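Local coordinates for DegT/DnrJ/EryC1/StrS aminotransferase (Brucella abortus 2308, PDB 4QGR), which probably transfers amino groups between substrates with the aid of a pyridoxal phosphate cofactor, at residues I141-L146 with A151-I156; V107-D112 with V120-A125; T95-A100 with T331-Y336; M75-G80 with G164-E169. All coordinates share one frame; numbering follows the deposited sequence.

Contact 1: I141-L146 with A151-I156; sequences IIPVDL and ASYNRI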
loop_
_atom_site.group_PDB
_atom_site.type_symbol
_atom_site.label_atom_id
_atom_site.label_comp_id
_atom_site.label_asym_id
_atom_site.label_seq_id
_atom_site.Cartn_x
_atom_site.Cartn_y
_atom_site.Cartn_z
ATOM N N ILE A 141 -14.903 12.555 -12.146
ATOM C CA ILE A 141 -15.544 11.359 -12.730
ATOM C C ILE A 141 -14.492 10.288 -12.804
ATOM O O ILE A 141 -13.343 10.571 -13.203
ATOM C CB ILE A 141 -16.076 11.605 -14.165
ATOM C CG1 ILE A 141 -16.861 12.906 -14.187
ATOM C CG2 ILE A 141 -16.885 10.393 -14.639
ATOM C CD1 ILE A 141 -17.083 13.515 -15.551
ATOM N N ILE A 142 -14.852 9.067 -12.390
ATOM C CA ILE A 142 -13.964 7.909 -12.519
ATOM C C ILE A 142 -14.638 6.841 -13.374
ATOM O O ILE A 142 -15.200 5.870 -12.853
ATOM C CB ILE A 142 -13.469 7.299 -11.183
ATOM C CG1 ILE A 142 -12.985 8.377 -10.226
ATOM C CG2 ILE A 142 -12.377 6.248 -11.441
ATOM C CD1 ILE A 142 -12.477 7.883 -8.869
ATOM N N PRO A 143 -14.535 7.011 -14.699
ATOM C CA PRO A 143 -14.978 5.934 -15.553
ATOM C C PRO A 143 -14.070 4.719 -15.387
ATOM O O PRO A 143 -12.863 4.870 -15.103
ATOM C CB PRO A 143 -14.859 6.516 -16.968
ATOM C CG PRO A 143 -14.589 7.963 -16.795
ATOM C CD PRO A 143 -13.874 8.064 -15.464
ATOM N N VAL A 144 -14.646 3.531 -15.596
ATOM C CA VAL A 144 -13.886 2.274 -15.548
ATOM C C VAL A 144 -13.869 1.636 -16.912
ATOM O O VAL A 144 -14.890 1.613 -17.605
ATOM C CB VAL A 144 -14.507 1.297 -14.527
ATOM C CG1 VAL A 144 -13.744 -0.002 -14.496
ATOM C CG2 VAL A 144 -14.546 1.951 -13.140
ATOM N N ASP A 145 -12.711 1.124 -17.304
ATOM C CA ASP A 145 -12.633 0.362 -18.517
ATOM C C ASP A 145 -12.936 -1.083 -18.157
ATOM O O ASP A 145 -12.035 -1.867 -17.964
ATOM C CB ASP A 145 -11.246 0.452 -19.117
ATOM C CG ASP A 145 -10.824 1.868 -19.417
ATOM O OD1 ASP A 145 -11.693 2.701 -19.789
ATOM O OD2 ASP A 145 -9.600 2.157 -19.293
ATOM N N LEU A 146 -14.213 -1.443 -18.004
ATOM C CA LEU A 146 -14.531 -2.710 -17.350
ATOM C C LEU A 146 -14.167 -3.880 -18.240
ATOM O O LEU A 146 -14.455 -3.873 -19.405
ATOM C CB LEU A 146 -16.007 -2.792 -16.916
ATOM C CG LEU A 146 -16.311 -3.830 -15.834
ATOM C CD1 LEU A 146 -15.600 -3.490 -14.524
ATOM C CD2 LEU A 146 -17.796 -3.975 -15.550
ATOM N N ALA A 151 -13.910 2.773 -21.895
ATOM C CA ALA A 151 -15.139 3.558 -21.711
ATOM C C ALA A 151 -15.256 4.647 -22.795
ATOM O O ALA A 151 -14.330 4.871 -23.604
ATOM C CB ALA A 151 -15.154 4.176 -20.315
ATOM N N SER A 152 -16.369 5.369 -22.778
ATOM C CA SER A 152 -16.667 6.310 -23.861
ATOM C C SER A 152 -16.097 7.674 -23.600
ATOM O O SER A 152 -16.839 8.583 -23.257
ATOM C CB SER A 152 -18.161 6.393 -24.098
ATOM O OG SER A 152 -18.585 5.163 -24.644
ATOM N N TYR A 153 -14.778 7.813 -23.721
ATOM C CA TYR A 153 -14.091 9.000 -23.196
ATOM C C TYR A 153 -14.433 10.305 -23.922
ATOM O O TYR A 153 -14.386 11.362 -23.280
ATOM C CB TYR A 153 -12.552 8.788 -23.124
ATOM C CG TYR A 153 -12.271 7.816 -22.014
ATOM C CD1 TYR A 153 -12.354 8.236 -20.682
ATOM C CD2 TYR A 153 -11.991 6.485 -22.271
ATOM C CE1 TYR A 153 -12.157 7.355 -19.626
ATOM C CE2 TYR A 153 -11.802 5.589 -21.211
ATOM C CZ TYR A 153 -11.904 6.037 -19.898
ATOM O OH TYR A 153 -11.775 5.184 -18.795
ATOM N N ASN A 154 -14.788 10.251 -25.198
ATOM C CA ASN A 154 -15.104 11.534 -25.885
ATOM C C ASN A 154 -16.357 12.144 -25.320
ATOM O O ASN A 154 -16.356 13.313 -24.960
ATOM C CB ASN A 154 -15.220 11.374 -27.378
ATOM C CG ASN A 154 -13.964 10.806 -27.978
ATOM O OD1 ASN A 154 -12.853 10.980 -27.452
ATOM N ND2 ASN A 154 -14.133 10.054 -29.036
ATOM N N ARG A 155 -17.419 11.353 -25.191
ATOM C CA ARG A 155 -18.648 11.885 -24.624
ATOM C C ARG A 155 -18.517 12.236 -23.120
ATOM O O ARG A 155 -19.102 13.228 -22.640
ATOM C CB ARG A 155 -19.799 10.946 -24.891
ATOM C CG ARG A 155 -20.008 10.759 -26.399
ATOM C CD ARG A 155 -21.104 9.778 -26.717
ATOM N NE ARG A 155 -22.380 10.390 -26.371
ATOM C CZ ARG A 155 -23.465 9.718 -26.015
ATOM N NH1 ARG A 155 -23.452 8.393 -25.959
ATOM N NH2 ARG A 155 -24.565 10.395 -25.707
ATOM N N ILE A 156 -17.777 11.414 -22.373
ATOM C CA ILE A 156 -17.526 11.706 -20.966
ATOM C C ILE A 156 -16.740 13.005 -20.784
ATOM O O ILE A 156 -17.072 13.833 -19.933
ATOM C CB ILE A 156 -16.811 10.513 -20.274
ATOM C CG1 ILE A 156 -17.740 9.313 -20.228
ATOM C CG2 ILE A 156 -16.435 10.845 -18.838
ATOM C CD1 ILE A 156 -17.061 8.084 -19.716
#

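Contact 2: V107-D112 with V120-A125; sequences VFVDVD and VEQLEA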
loop_
_atom_site.group_PDB
_atom_site.type_symbol
_atom_site.label_atom_id
_atom_site.label_comp_id
_atom_site.label_asym_id
_atom_site.label_seq_id
_atom_site.Cartn_x
_atom_site.Cartn_y
_atom_site.Cartn_z
ATOM N N VAL A 107 -21.099 9.269 -6.226
ATOM C CA VAL A 107 -22.457 9.305 -6.762
ATOM C C VAL A 107 -22.490 8.242 -7.841
ATOM O O VAL A 107 -21.696 8.298 -8.799
ATOM C CB VAL A 107 -22.840 10.688 -7.351
ATOM C CG1 VAL A 107 -24.250 10.621 -7.907
ATOM C CG2 VAL A 107 -22.638 11.794 -6.328
ATOM N N PHE A 108 -23.362 7.248 -7.686
ATOM C CA PHE A 108 -23.381 6.084 -8.574
ATOM C C PHE A 108 -24.164 6.212 -9.874
ATOM O O PHE A 108 -25.276 6.681 -9.883
ATOM C CB PHE A 108 -23.894 4.848 -7.827
ATOM C CG PHE A 108 -22.968 4.355 -6.745
ATOM C CD1 PHE A 108 -21.755 3.771 -7.057
ATOM C CD2 PHE A 108 -23.376 4.379 -5.418
ATOM C CE1 PHE A 108 -20.910 3.303 -6.068
ATOM C CE2 PHE A 108 -22.556 3.878 -4.425
ATOM C CZ PHE A 108 -21.312 3.332 -4.762
ATOM N N VAL A 109 -23.533 5.843 -10.986
ATOM C CA VAL A 109 -24.112 5.950 -12.303
ATOM C C VAL A 109 -24.249 4.546 -12.866
ATOM O O VAL A 109 -23.400 3.697 -12.625
ATOM C CB VAL A 109 -23.212 6.820 -13.205
ATOM C CG1 VAL A 109 -23.878 7.000 -14.586
ATOM C CG2 VAL A 109 -22.959 8.136 -12.514
ATOM N N ASP A 110 -25.286 4.275 -13.634
ATOM C CA ASP A 110 -25.494 2.940 -14.184
ATOM C C ASP A 110 -24.510 2.718 -15.322
ATOM O O ASP A 110 -23.811 3.651 -15.776
ATOM C CB ASP A 110 -26.915 2.777 -14.738
ATOM C CG ASP A 110 -27.458 1.361 -14.614
ATOM O OD1 ASP A 110 -26.736 0.443 -14.187
ATOM O OD2 ASP A 110 -28.669 1.207 -14.915
ATOM N N VAL A 111 -24.474 1.468 -15.791
ATOM C CA VAL A 111 -23.683 1.113 -16.944
ATOM C C VAL A 111 -24.572 0.744 -18.110
ATOM O O VAL A 111 -25.751 0.371 -17.970
ATOM C CB VAL A 111 -22.684 -0.038 -16.646
ATOM C CG1 VAL A 111 -21.709 0.408 -15.596
ATOM C CG2 VAL A 111 -23.418 -1.280 -16.104
ATOM N N ASP A 112 -23.985 0.874 -19.284
ATOM C CA ASP A 112 -24.586 0.458 -20.536
ATOM C C ASP A 112 -24.775 -1.065 -20.526
ATOM O O ASP A 112 -23.893 -1.779 -20.057
ATOM C CB ASP A 112 -23.643 0.830 -21.683
ATOM C CG ASP A 112 -24.190 0.459 -23.027
ATOM O OD1 ASP A 112 -24.990 1.292 -23.543
ATOM O OD2 ASP A 112 -23.853 -0.613 -23.601
ATOM N N VAL A 120 -23.334 7.428 -20.306
ATOM C CA VAL A 120 -22.976 8.830 -20.435
ATOM C C VAL A 120 -24.151 9.776 -20.194
ATOM O O VAL A 120 -23.988 10.851 -19.574
ATOM C CB VAL A 120 -22.364 9.044 -21.813
ATOM C CG1 VAL A 120 -22.296 10.529 -22.149
ATOM C CG2 VAL A 120 -21.010 8.331 -21.819
ATOM N N GLU A 121 -25.323 9.423 -20.720
ATOM C CA GLU A 121 -26.486 10.287 -20.557
ATOM C C GLU A 121 -26.842 10.411 -19.095
ATOM O O GLU A 121 -27.210 11.508 -18.609
ATOM C CB GLU A 121 -27.703 9.756 -21.309
ATOM C CG GLU A 121 -27.639 9.941 -22.816
ATOM C CD GLU A 121 -26.826 8.892 -23.557
ATOM O OE1 GLU A 121 -26.389 7.864 -22.960
ATOM O OE2 GLU A 121 -26.610 9.127 -24.778
ATOM N N GLN A 122 -26.768 9.292 -18.392
ATOM C CA GLN A 122 -27.100 9.291 -16.974
ATOM C C GLN A 122 -26.042 9.995 -16.133
ATOM O O GLN A 122 -26.386 10.634 -15.165
ATOM C CB GLN A 122 -27.361 7.882 -16.456
ATOM C CG GLN A 122 -28.198 7.937 -15.180
ATOM C CD GLN A 122 -28.296 6.640 -14.430
ATOM O OE1 GLN A 122 -27.351 5.830 -14.418
ATOM N NE2 GLN A 122 -29.398 6.463 -13.730
ATOM N N LEU A 123 -24.769 9.914 -16.517
ATOM C CA LEU A 123 -23.727 10.720 -15.902
ATOM C C LEU A 123 -24.111 12.214 -15.938
ATOM O O LEU A 123 -24.024 12.928 -14.925
ATOM C CB LEU A 123 -22.416 10.536 -16.640
ATOM C CG LEU A 123 -21.256 11.447 -16.322
ATOM C CD1 LEU A 123 -20.862 11.335 -14.860
ATOM C CD2 LEU A 123 -20.022 11.259 -17.231
ATOM N N GLU A 124 -24.477 12.677 -17.116
ATOM C CA GLU A 124 -24.885 14.062 -17.290
ATOM C C GLU A 124 -26.041 14.439 -16.351
ATOM O O GLU A 124 -26.033 15.503 -15.700
ATOM C CB GLU A 124 -25.228 14.319 -18.785
ATOM C CG GLU A 124 -25.419 15.798 -19.118
ATOM C CD GLU A 124 -25.323 16.075 -20.617
ATOM O OE1 GLU A 124 -26.117 15.510 -21.395
ATOM O OE2 GLU A 124 -24.438 16.844 -21.031
ATOM N N ALA A 125 -27.040 13.581 -16.298
ATOM C CA ALA A 125 -28.202 13.788 -15.403
ATOM C C ALA A 125 -27.826 13.793 -13.922
ATOM O O ALA A 125 -28.397 14.579 -13.148
ATOM C CB ALA A 125 -29.242 12.751 -15.660
#

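Contact 3: T95-A100 with T331-Y336; sequences TAEVVA and TAYKHY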
loop_
_atom_site.group_PDB
_atom_site.type_symbol
_atom_site.label_atom_id
_atom_site.label_comp_id
_atom_site.label_asym_id
_atom_site.label_seq_id
_atom_site.Cartn_x
_atom_site.Cartn_y
_atom_site.Cartn_z
ATOM N N THR A 95 -13.032 1.619 -6.861
ATOM C CA THR A 95 -13.446 2.797 -7.653
ATOM C C THR A 95 -14.260 3.802 -6.778
ATOM O O THR A 95 -14.064 5.009 -6.852
ATOM C CB THR A 95 -14.237 2.345 -8.901
ATOM O OG1 THR A 95 -13.529 1.266 -9.582
ATOM C CG2 THR A 95 -14.489 3.518 -9.878
ATOM N N ALA A 96 -15.207 3.298 -5.980
ATOM C CA ALA A 96 -15.989 4.116 -5.060
ATOM C C ALA A 96 -15.336 4.322 -3.709
ATOM O O ALA A 96 -15.459 5.380 -3.125
ATOM C CB ALA A 96 -17.368 3.534 -4.846
ATOM N N GLU A 97 -14.650 3.302 -3.209
ATOM C CA GLU A 97 -14.122 3.334 -1.880
ATOM C C GLU A 97 -13.139 4.472 -1.655
ATOM O O GLU A 97 -13.187 5.114 -0.596
ATOM C CB GLU A 97 -13.449 2.007 -1.584
ATOM C CG GLU A 97 -12.786 1.922 -0.216
ATOM C CD GLU A 97 -12.032 0.596 -0.098
ATOM O OE1 GLU A 97 -11.078 0.394 -0.870
ATOM O OE2 GLU A 97 -12.479 -0.271 0.718
ATOM N N VAL A 98 -12.275 4.732 -2.640
ATOM C CA VAL A 98 -11.264 5.782 -2.491
ATOM C C VAL A 98 -11.899 7.170 -2.336
ATOM O O VAL A 98 -11.358 8.029 -1.620
ATOM C CB VAL A 98 -10.204 5.806 -3.606
ATOM C CG1 VAL A 98 -9.433 4.495 -3.625
ATOM C CG2 VAL A 98 -10.806 6.139 -4.973
ATOM N N VAL A 99 -13.070 7.342 -2.940
ATOM C CA VAL A 99 -13.807 8.591 -2.865
ATOM C C VAL A 99 -14.264 8.851 -1.417
ATOM O O VAL A 99 -14.013 9.917 -0.867
ATOM C CB VAL A 99 -14.989 8.584 -3.859
ATOM C CG1 VAL A 99 -15.857 9.834 -3.699
ATOM C CG2 VAL A 99 -14.530 8.427 -5.276
ATOM N N ALA A 100 -14.887 7.845 -0.782
ATOM C CA ALA A 100 -15.208 7.885 0.643
ATOM C C ALA A 100 -14.018 8.044 1.565
ATOM O O ALA A 100 -14.060 8.798 2.561
ATOM C CB ALA A 100 -16.012 6.645 1.011
ATOM N N THR A 331 -23.337 -2.856 1.763
ATOM C CA THR A 331 -23.530 -2.164 3.031
ATOM C C THR A 331 -22.740 -0.892 3.158
ATOM O O THR A 331 -23.262 0.131 3.638
ATOM C CB THR A 331 -23.236 -3.125 4.238
ATOM O OG1 THR A 331 -24.110 -4.262 4.168
ATOM C CG2 THR A 331 -23.404 -2.461 5.580
ATOM N N ALA A 332 -21.475 -0.934 2.798
ATOM C CA ALA A 332 -20.635 0.246 3.006
ATOM C C ALA A 332 -21.046 1.438 2.160
ATOM O O ALA A 332 -20.699 2.548 2.513
ATOM C CB ALA A 332 -19.197 -0.068 2.702
ATOM N N TYR A 333 -21.713 1.222 1.032
ATOM C CA TYR A 333 -21.965 2.333 0.066
ATOM C C TYR A 333 -23.423 2.616 -0.246
ATOM O O TYR A 333 -23.710 3.504 -1.044
ATOM C CB TYR A 333 -21.209 2.069 -1.297
ATOM C CG TYR A 333 -19.889 1.343 -1.116
ATOM C CD1 TYR A 333 -18.725 1.981 -0.683
ATOM C CD2 TYR A 333 -19.800 0.005 -1.389
ATOM C CE1 TYR A 333 -17.523 1.249 -0.487
ATOM C CE2 TYR A 333 -18.631 -0.716 -1.191
ATOM C CZ TYR A 333 -17.501 -0.117 -0.737
ATOM O OH TYR A 333 -16.396 -0.963 -0.545
ATOM N N LYS A 334 -24.329 1.864 0.354
ATOM C CA LYS A 334 -25.712 1.883 -0.063
ATOM C C LYS A 334 -26.449 3.144 0.374
ATOM O O LYS A 334 -27.564 3.386 -0.094
ATOM C CB LYS A 334 -26.452 0.631 0.438
ATOM C CG LYS A 334 -26.677 0.560 1.920
ATOM C CD LYS A 334 -27.305 -0.782 2.265
ATOM C CE LYS A 334 -27.629 -0.906 3.741
ATOM N NZ LYS A 334 -28.430 -2.155 3.916
ATOM N N HIS A 335 -25.858 3.933 1.264
ATOM C CA HIS A 335 -26.452 5.217 1.627
ATOM C C HIS A 335 -26.019 6.411 0.778
ATOM O O HIS A 335 -26.574 7.495 0.908
ATOM C CB HIS A 335 -26.282 5.430 3.139
ATOM C CG HIS A 335 -27.048 4.401 3.941
ATOM N ND1 HIS A 335 -28.424 4.261 3.856
ATOM C CD2 HIS A 335 -26.624 3.400 4.754
ATOM C CE1 HIS A 335 -28.814 3.241 4.604
ATOM N NE2 HIS A 335 -27.739 2.694 5.150
ATOM N N TYR A 336 -25.060 6.206 -0.120
ATOM C CA TYR A 336 -24.626 7.278 -1.037
ATOM C C TYR A 336 -25.676 7.465 -2.150
ATOM O O TYR A 336 -26.516 6.585 -2.390
ATOM C CB TYR A 336 -23.226 7.005 -1.621
ATOM C CG TYR A 336 -22.133 7.125 -0.592
ATOM C CD1 TYR A 336 -21.891 8.327 0.051
ATOM C CD2 TYR A 336 -21.281 6.045 -0.302
ATOM C CE1 TYR A 336 -20.881 8.443 0.994
ATOM C CE2 TYR A 336 -20.255 6.167 0.613
ATOM C CZ TYR A 336 -20.051 7.373 1.254
ATOM O OH TYR A 336 -19.041 7.521 2.186
HETATM O O HOH W 1 -15.024 -0.179 1.377
#

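Contact 4: M75-G80 with G164-E169; sequences MTRGIG and GLFIIE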
loop_
_atom_site.group_PDB
_atom_site.type_symbol
_atom_site.label_atom_id
_atom_site.label_comp_id
_atom_site.label_asym_id
_atom_site.label_seq_id
_atom_site.Cartn_x
_atom_site.Cartn_y
_atom_site.Cartn_z
ATOM N N MET A 75 -6.352 13.090 -4.049
ATOM C CA MET A 75 -5.640 13.867 -3.056
ATOM C C MET A 75 -4.934 15.080 -3.659
ATOM O O MET A 75 -4.982 16.197 -3.096
ATOM C CB MET A 75 -4.636 13.025 -2.271
ATOM C CG MET A 75 -5.250 11.908 -1.453
ATOM S SD MET A 75 -4.035 10.813 -0.757
ATOM C CE MET A 75 -3.169 11.851 0.397
ATOM N N THR A 76 -4.294 14.890 -4.793
ATOM C CA THR A 76 -3.574 16.007 -5.431
ATOM C C THR A 76 -4.521 17.117 -5.841
ATOM O O THR A 76 -4.115 18.276 -5.852
ATOM C CB THR A 76 -2.766 15.612 -6.676
ATOM O OG1 THR A 76 -3.650 15.189 -7.716
ATOM C CG2 THR A 76 -1.811 14.538 -6.358
ATOM N N ARG A 77 -5.760 16.767 -6.207
ATOM C CA ARG A 77 -6.758 17.759 -6.605
ATOM C C ARG A 77 -7.491 18.358 -5.440
ATOM O O ARG A 77 -8.382 19.178 -5.657
ATOM C CB ARG A 77 -7.784 17.138 -7.573
ATOM C CG ARG A 77 -7.206 16.952 -8.958
ATOM C CD ARG A 77 -7.161 18.259 -9.746
ATOM N NE ARG A 77 -8.484 18.687 -10.241
ATOM C CZ ARG A 77 -8.680 19.266 -11.438
ATOM N NH1 ARG A 77 -7.661 19.465 -12.259
ATOM N NH2 ARG A 77 -9.889 19.657 -11.825
ATOM N N GLY A 78 -7.152 17.992 -4.212
ATOM C CA GLY A 78 -7.845 18.524 -3.042
ATOM C C GLY A 78 -9.298 18.070 -2.913
ATOM O O GLY A 78 -10.120 18.779 -2.353
ATOM N N ILE A 79 -9.625 16.900 -3.434
ATOM C CA ILE A 79 -11.001 16.410 -3.403
ATOM C C ILE A 79 -11.279 15.714 -2.097
ATOM O O ILE A 79 -10.493 14.878 -1.644
ATOM C CB ILE A 79 -11.290 15.476 -4.606
ATOM C CG1 ILE A 79 -11.239 16.294 -5.874
ATOM C CG2 ILE A 79 -12.646 14.774 -4.446
ATOM C CD1 ILE A 79 -11.235 15.488 -7.141
ATOM N N GLY A 80 -12.397 16.048 -1.460
ATOM C CA GLY A 80 -12.598 15.637 -0.092
ATOM C C GLY A 80 -13.974 16.038 0.406
ATOM O O GLY A 80 -14.919 16.025 -0.348
ATOM N N GLY A 164 -16.068 21.543 -15.737
ATOM C CA GLY A 164 -14.696 21.684 -15.222
ATOM C C GLY A 164 -14.120 20.439 -14.502
ATOM O O GLY A 164 -13.111 20.524 -13.801
ATOM N N LEU A 165 -14.701 19.272 -14.729
ATOM C CA LEU A 165 -14.454 18.132 -13.830
ATOM C C LEU A 165 -13.161 17.407 -14.195
ATOM O O LEU A 165 -12.783 17.321 -15.361
ATOM C CB LEU A 165 -15.617 17.142 -13.878
ATOM C CG LEU A 165 -17.006 17.744 -13.579
ATOM C CD1 LEU A 165 -18.149 16.735 -13.662
ATOM C CD2 LEU A 165 -16.987 18.426 -12.214
ATOM N N PHE A 166 -12.563 16.799 -13.183
ATOM C CA PHE A 166 -11.356 15.997 -13.301
ATOM C C PHE A 166 -11.717 14.556 -13.641
ATOM O O PHE A 166 -12.603 13.970 -13.007
ATOM C CB PHE A 166 -10.661 16.060 -11.937
ATOM C CG PHE A 166 -9.275 15.494 -11.891
ATOM C CD1 PHE A 166 -8.209 16.096 -12.570
ATOM C CD2 PHE A 166 -8.988 14.440 -11.037
ATOM C CE1 PHE A 166 -6.933 15.566 -12.462
ATOM C CE2 PHE A 166 -7.717 13.939 -10.906
ATOM C CZ PHE A 166 -6.681 14.507 -11.616
ATOM N N ILE A 167 -11.042 13.979 -14.623
ATOM C CA ILE A 167 -11.323 12.612 -15.025
ATOM C C ILE A 167 -10.158 11.729 -14.726
ATOM O O ILE A 167 -9.039 11.961 -15.204
ATOM C CB ILE A 167 -11.649 12.481 -16.535
ATOM C CG1 ILE A 167 -12.909 13.285 -16.864
ATOM C CG2 ILE A 167 -11.840 11.044 -16.919
ATOM C CD1 ILE A 167 -13.144 13.412 -18.331
ATOM N N ILE A 168 -10.439 10.692 -13.932
ATOM C CA ILE A 168 -9.467 9.655 -13.618
ATOM C C ILE A 168 -9.916 8.388 -14.350
ATOM O O ILE A 168 -11.017 7.853 -14.077
ATOM C CB ILE A 168 -9.401 9.339 -12.122
ATOM C CG1 ILE A 168 -9.018 10.568 -11.303
ATOM C CG2 ILE A 168 -8.436 8.166 -11.910
ATOM C CD1 ILE A 168 -9.302 10.428 -9.811
ATOM N N GLU A 169 -9.096 7.913 -15.266
ATOM C CA GLU A 169 -9.437 6.670 -15.993
ATOM C C GLU A 169 -9.052 5.496 -15.090
ATOM O O GLU A 169 -7.889 5.364 -14.761
ATOM C CB GLU A 169 -8.658 6.563 -17.299
ATOM C CG GLU A 169 -8.766 5.181 -17.955
ATOM C CD GLU A 169 -7.983 5.009 -19.227
ATOM O OE1 GLU A 169 -7.097 5.849 -19.452
ATOM O OE2 GLU A 169 -8.272 4.034 -20.008
#

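Contact 1: I141-L146 with A151-I156
Tyr153, in the first turn of helix 153-163, reaches across to the loop that follows strand 137-141 and ends on Asp145. From CB the chi1 of -71°, with CG beside the backbone N and anti to the carbonyl carbon, directs the ring toward Pro143 and Asp145. CE1 meets Pro143 CG at 3.8 Å, obliquely. At the far edge lies the carboxylate of Asp145, turned 84° from the ring, and Tyr153 OH donates to Asp145 OD1 over 2.7 Å. That oxygen is gripped twice: Ala151 N also donates to Asp145 OD1, at 3.1 Å and almost straight (170°), and the two donors come from opposite faces of the carboxylate plane. OD2 of the same group bonds to Ser174, which leaves the carboxylate little freedom to turn. Beside this polar cluster Pro143 is the apolar hub, its CG also 3.8 Å from Ile156 CD1 and its CB 4.1 Å from Ala151 CB, while Ile141 CG2 touches Ile156 CG2 at 4.2 Å. This is the strand-to-helix connection of a beta-alpha-beta crossover joining parallel strands 137-141 and 166-170, with Val144 of the loop touching the pyridoxal phosphate at the carboxyl ends of the strands.

Contact 2: V107-D112 with V120-A125
The carboxamide of Gln122 points its oxygen at the backbone of Asp110, just past the end of strand 105-109. Val109 CG1 and Asp110 CB lie off opposite sides of the amide plane, both close to OE1: CG1 is 3.7 Å from Gln122 OE1, and Asp110 CB is 3.1 Å from the same atom. Neither is stacked over the group; they flank the oxygen while Asp110 N donates to Gln122 OE1 over 2.7 Å, with an N-H...O angle of 162° and the donor nearly in line with the C=O bond. At the other end of the amide NE2 bonds to the carbonyls of Pro340 and Gly342, so both polar ends are engaged and the flip of the group is fixed. The reach comes from an extended chain: CG stands anti to the backbone N (chi1 -158°) and the next torsion is extended as well. The second flat group, the carboxylate of Asp110, faces other partners, with OD1 on Ser346 OG and OD2 on Val345 N at the start of helix 344-348. OD1 also takes a weak bond from Val111 N. The rest of the contact is van der Waals packing: Val109 CG1 sits 3.6 Å from Leu123 N and 4.3 Å from Leu123 CB, pressed against the helix turn. Helix 120-133 thus lies against the end of strand 105-109, with Leu123 reaching Phe86 of neighbouring strand 83-88, Val120 packed on helix 153-163, and Phe108 directed away toward Tyr333.

Contact 3: T95-A100 with T331-Y336
Glu97 of 95-100 meets Tyr333 of the loop 331-336. Its chain runs fully extended, CG anti to the backbone N (chi1 177°), and brings the carboxylate obliquely toward the phenol, the two planes 65° apart. Glu97 OE2 and Tyr333 OH are 4.2 Å apart, and a water fills the gap: it donates to Glu97 OE2 at 2.6 Å and lies 2.5 Å from Tyr333 OH. Both groups also have partners in the second subunit, where His227 bonds to OE1, Gly240 N to OE2, and Asn236 ND2 to Tyr333 OH. Tyr333 is held from its own loop too, since Ala332 CB lies 3.7 Å above the centre of one ring face. Its chi1 of -33° is well off a staggered value, which may reflect mild strain where the ring packs between the helix and Ile239 of the second subunit.

One helical turn on, Ala100 points its methyl at the loop. Its CB touches Tyr336 OH at 3.4 Å and Tyr336 CZ at 4.1 Å, an oblique approach to the hydroxyl end of the ring. A type I turn from Tyr333 to Tyr336, closed by Tyr336 N on Tyr333 O at 3.2 Å, spaces the two tyrosines so that one meets Glu97 and the other Ala100, about a turn apart. The contact therefore has two chemistries: a plain van der Waals touch at Ala100, and at Glu97 a water-bridged polar cluster completed by the second subunit, which ties this part of the fold to dimer assembly.

Contact 4: M75-G80 with G164-E169
Arg77, where helix 68-76 gives out, and Phe166, at the start of strand 166-170, keep their backbones well apart, with 8.3 Å between Arg77 CA and Phe166 CA. The helix ends in a Schellman motif: Gly78 takes a positive phi and its N bonds back to Met75 O at 3.0 Å. Gly164 likewise turns out of helix 153-163 with positive phi, and the chain then straightens into the strand. The gap between the backbones is filled by one arginine lying over one phenylalanine. Arg77 CG sits 3.5 Å from the centroid of the Phe166 ring, only 6° off the ring normal, a CH-pi contact centred on the face. Bends at chi2 and chi3 fold the rest of the chain back along the ring, so that the guanidinium also lies over its rim, tilted 25° from the ring plane, with Arg77 CZ 3.4 Å from Phe166 CD1. Gly164 O lies at the edge of the guanidinium but 3.9 Å from Arg77 NH2. Phe166 also meets the ring of His189, while Ile168 two residues on packs against helix 68-76. The arginine, through its CG and its guanidinium, thus covers one face of the aromatic at the amino end of a parallel strand, where a helix closes over the alpha/beta sheet of this aminotransferase fold, away from the cofactor.

In the fold
All four contacts pack helices or loops around one mixed sheet. Contacts 1 and 2 are buried and adjoin through helices 120-133 and 153-163, on the same sheet face, where Ile156 packs on Val120 and Leu123 and Arg155 forms a salt bridge with Glu121. Contacts 3 and 4 involve helices 94-101 and 68-76 on the other face and are only partly buried. Direct hydrogen bonds to Asp145 and from Asp110 mark the two buried contacts, whereas contact 3 uses water and the second subunit, and contact 4 a CH-pi overlay. Contacts 1 and 3 also meet, Val144 against Thr95, and both residues touch the pyridoxal phosphate.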